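Local coordinates for protein probable glutathione S-transferase (Pseudomonas aeruginosa, PDB 6JWK) that probably isomerises maleylpyruvate, as a zeta-class member of the glutathione S-transferase superfamily with likely glutathione-dependent activity, at residues 141-146 / 183-188. Residues are numbered along the deposited sequence; the frame is centred on the assembly and turned at random.
Sequences AAETLL and PYPALL
Leu-187 sits at the apolar centre of this contact, its two methyls spread over the 142-146 turn of helix 124-149. In Leu-187 CG lies beside the backbone N, and from there its CD1 comes within 4.1 Å of the CB of Ala-142 while its CD2 meets CD2 of Leu-146 at 3.8 Å. Leu-146, its CG anti to the backbone N (chi1 177°), reaches across with the same CD2 to touch the CB of Ala-186, also at 3.8 Å. Leu-167 of helix 162-176 and Phe-155 extend this greasy layer, Leu-167 against Leu-187 and Phe-155 against Leu-146. Such packing joins two helices of the all-helical C-terminal domain of the glutathione S-transferase fold, here the long helix 124-149 and the first turn of helix 185-195. At that first turn the N-H groups of Ala-186 and Leu-187 have no carbonyl one turn back in the helix to bind, and a carboxylate borrowed from another helix can cap them. Tyr-184, whose ring edge meets CB of Glu-143, holds the N-cap position, but it is Glu-143 that supplies the acceptors. Its chain leaves the helix with CG anti to the backbone N and bends at chi2 (82°), carrying the carboxylate to the N-terminal end of helix 185-195. OE1 of Glu-143 accepts from N of Leu-187 and OE2 from N of Ala-186, both at 2.9 Å and each through its syn lone pair, so this two-pronged grip fixes the rotation of the group. The Ala-186 bond is the straighter, 161° at the hydrogen. Neighbouring carbons close in around the buried carboxylate: CG of Leu-187 approaches OE1 of Glu-143 to 3.3 Å, and CD of Pro-185 reaches its OE2 at 3.2 Å. The positive end of the helix dipole would be expected to stabilise the ionised form of Glu-143.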
ATOM      1  N   ALA B 141       8.045 -12.472   6.950  1.00 19.78           N
ATOM      2  CA  ALA B 141       6.619 -12.716   6.637  1.00 21.67           C
ATOM      3  C   ALA B 141       6.500 -12.978   5.133  1.00 18.72           C
ATOM      4  O   ALA B 141       5.749 -13.872   4.771  1.00 20.60           O
ATOM      5  CB  ALA B 141       5.754 -11.537   7.104  1.00 22.81           C
ATOM      6  N   ALA B 142       7.272 -12.273   4.300  1.00 17.82           N
ATOM      7  CA  ALA B 142       7.225 -12.388   2.814  1.00 18.96           C
ATOM      8  C   ALA B 142       7.689 -13.796   2.401  1.00 19.27           C
ATOM      9  O   ALA B 142       7.054 -14.409   1.581  1.00 17.78           O
ATOM     10  CB  ALA B 142       8.092 -11.322   2.171  1.00 19.71           C
ATOM     11  N   GLU B 143       8.760 -14.279   3.016  1.00 20.83           N
ATOM     12  CA  GLU B 143       9.337 -15.644   2.761  1.00 19.85           C
ATOM     13  C   GLU B 143       8.214 -16.649   3.027  1.00 20.84           C
ATOM     14  O   GLU B 143       7.978 -17.511   2.191  1.00 21.58           O
ATOM     15  CB  GLU B 143      10.574 -15.834   3.653  1.00 22.15           C
ATOM     16  CG  GLU B 143      11.191 -17.227   3.613  1.00 22.34           C
ATOM     17  CD  GLU B 143      12.119 -17.480   2.433  1.00 25.97           C
ATOM     18  OE1 GLU B 143      12.308 -16.510   1.617  1.00 24.07           O
ATOM     19  OE2 GLU B 143      12.643 -18.646   2.292  1.00 23.49           O
ATOM     20  N   THR B 144       7.498 -16.530   4.145  1.00 20.87           N
ATOM     21  CA  THR B 144       6.396 -17.464   4.517  1.00 20.96           C
ATOM     22  C   THR B 144       5.249 -17.373   3.507  1.00 22.76           C
ATOM     23  O   THR B 144       4.754 -18.447   3.051  1.00 22.17           O
ATOM     24  CB  THR B 144       5.910 -17.199   5.958  1.00 24.83           C
ATOM     25  OG1 THR B 144       7.040 -17.504   6.752  1.00 23.58           O
ATOM     26  CG2 THR B 144       4.747 -18.056   6.394  1.00 25.99           C
ATOM     27  N   LEU B 145       4.848 -16.163   3.096  1.00 20.10           N
ATOM     28  CA  LEU B 145       3.719 -16.068   2.131  1.00 19.96           C
ATOM     29  C   LEU B 145       4.145 -16.717   0.809  1.00 17.55           C
ATOM     30  O   LEU B 145       3.308 -17.299   0.154  1.00 19.25           O
ATOM     31  CB  LEU B 145       3.298 -14.599   1.921  1.00 20.06           C
ATOM     32  CG  LEU B 145       2.695 -13.924   3.152  1.00 22.14           C
ATOM     33  CD1 LEU B 145       2.380 -12.487   2.806  1.00 22.53           C
ATOM     34  CD2 LEU B 145       1.449 -14.617   3.706  1.00 22.90           C
ATOM     35  N   LEU B 146       5.374 -16.475   0.363  1.00 18.64           N
ATOM     36  CA  LEU B 146       5.876 -17.047  -0.912  1.00 19.83           C
ATOM     37  C   LEU B 146       5.827 -18.573  -0.802  1.00 20.28           C
ATOM     38  O   LEU B 146       5.238 -19.192  -1.690  1.00 24.47           O
ATOM     39  CB  LEU B 146       7.293 -16.543  -1.211  1.00 19.62           C
ATOM     40  CG  LEU B 146       7.944 -17.120  -2.460  1.00 18.65           C
ATOM     41  CD1 LEU B 146       7.131 -16.790  -3.700  1.00 18.96           C
ATOM     42  CD2 LEU B 146       9.375 -16.623  -2.589  1.00 18.49           C
ATOM     43  N   PRO B 183      18.392 -15.445   5.827  1.00 22.42           N
ATOM     44  CA  PRO B 183      17.144 -16.072   6.266  1.00 22.95           C
ATOM     45  C   PRO B 183      16.013 -16.152   5.216  1.00 24.76           C
ATOM     46  O   PRO B 183      15.002 -16.790   5.491  1.00 21.99           O
ATOM     47  CB  PRO B 183      16.693 -15.267   7.492  1.00 25.51           C
ATOM     48  CG  PRO B 183      17.941 -14.469   7.883  1.00 25.70           C
ATOM     49  CD  PRO B 183      18.726 -14.243   6.592  1.00 22.69           C
ATOM     50  N   TYR B 184      16.206 -15.645   3.990  1.00 22.24           N
ATOM     51  CA  TYR B 184      15.112 -15.654   2.973  1.00 20.72           C
ATOM     52  C   TYR B 184      15.556 -16.398   1.704  1.00 21.02           C
ATOM     53  O   TYR B 184      15.554 -15.833   0.582  1.00 21.12           O
ATOM     54  CB  TYR B 184      14.643 -14.212   2.738  1.00 21.65           C
ATOM     55  CG  TYR B 184      14.712 -13.346   3.974  1.00 22.23           C
ATOM     56  CD1 TYR B 184      13.880 -13.568   5.067  1.00 22.55           C
ATOM     57  CD2 TYR B 184      15.713 -12.384   4.108  1.00 25.05           C
ATOM     58  CE1 TYR B 184      14.013 -12.840   6.247  1.00 22.66           C
ATOM     59  CE2 TYR B 184      15.835 -11.626   5.263  1.00 23.43           C
ATOM     60  CZ  TYR B 184      14.973 -11.842   6.325  1.00 23.73           C
ATOM     61  OH  TYR B 184      15.186 -11.128   7.471  1.00 24.00           O
ATOM     62  N   PRO B 185      15.860 -17.724   1.775  1.00 22.76           N
ATOM     63  CA  PRO B 185      16.340 -18.432   0.580  1.00 20.95           C
ATOM     64  C   PRO B 185      15.303 -18.479  -0.554  1.00 20.14           C
ATOM     65  O   PRO B 185      15.672 -18.322  -1.719  1.00 22.13           O
ATOM     66  CB  PRO B 185      16.761 -19.829   1.106  1.00 20.68           C
ATOM     67  CG  PRO B 185      15.880 -20.010   2.350  1.00 23.82           C
ATOM     68  CD  PRO B 185      15.788 -18.609   2.962  1.00 20.89           C
ATOM     69  N   ALA B 186      14.014 -18.623  -0.248  1.00 20.21           N
ATOM     70  CA  ALA B 186      12.999 -18.659  -1.320  1.00 20.64           C
ATOM     71  C   ALA B 186      12.952 -17.249  -1.959  1.00 20.19           C
ATOM     72  O   ALA B 186      12.818 -17.161  -3.209  1.00 18.68           O
ATOM     73  CB  ALA B 186      11.636 -19.158  -0.830  1.00 19.84           C
ATOM     74  N   LEU B 187      13.049 -16.173  -1.174  1.00 18.61           N
ATOM     75  CA  LEU B 187      13.008 -14.805  -1.779  1.00 21.05           C
ATOM     76  C   LEU B 187      14.232 -14.628  -2.697  1.00 18.98           C
ATOM     77  O   LEU B 187      14.060 -14.156  -3.856  1.00 20.28           O
ATOM     78  CB  LEU B 187      12.976 -13.706  -0.706  1.00 19.17           C
ATOM     79  CG  LEU B 187      11.755 -13.622   0.222  1.00 21.52           C
ATOM     80  CD1 LEU B 187      11.862 -12.374   1.097  1.00 21.99           C
ATOM     81  CD2 LEU B 187      10.425 -13.632  -0.537  1.00 22.30           C
ATOM     82  N   LEU B 188      15.416 -15.051  -2.239  1.00 19.83           N
ATOM     83  CA  LEU B 188      16.654 -14.961  -3.046  1.00 20.68           C
ATOM     84  C   LEU B 188      16.495 -15.782  -4.340  1.00 20.24           C
ATOM     85  O   LEU B 188      16.828 -15.277  -5.421  1.00 21.29           O
ATOM     86  CB  LEU B 188      17.896 -15.374  -2.240  1.00 21.18           C
ATOM     87  CG  LEU B 188      18.207 -14.458  -1.072  1.00 23.90           C
ATOM     88  CD1 LEU B 188      19.355 -15.008  -0.232  1.00 25.21           C
ATOM     89  CD2 LEU B 188      18.509 -13.048  -1.559  1.00 24.58           C
TER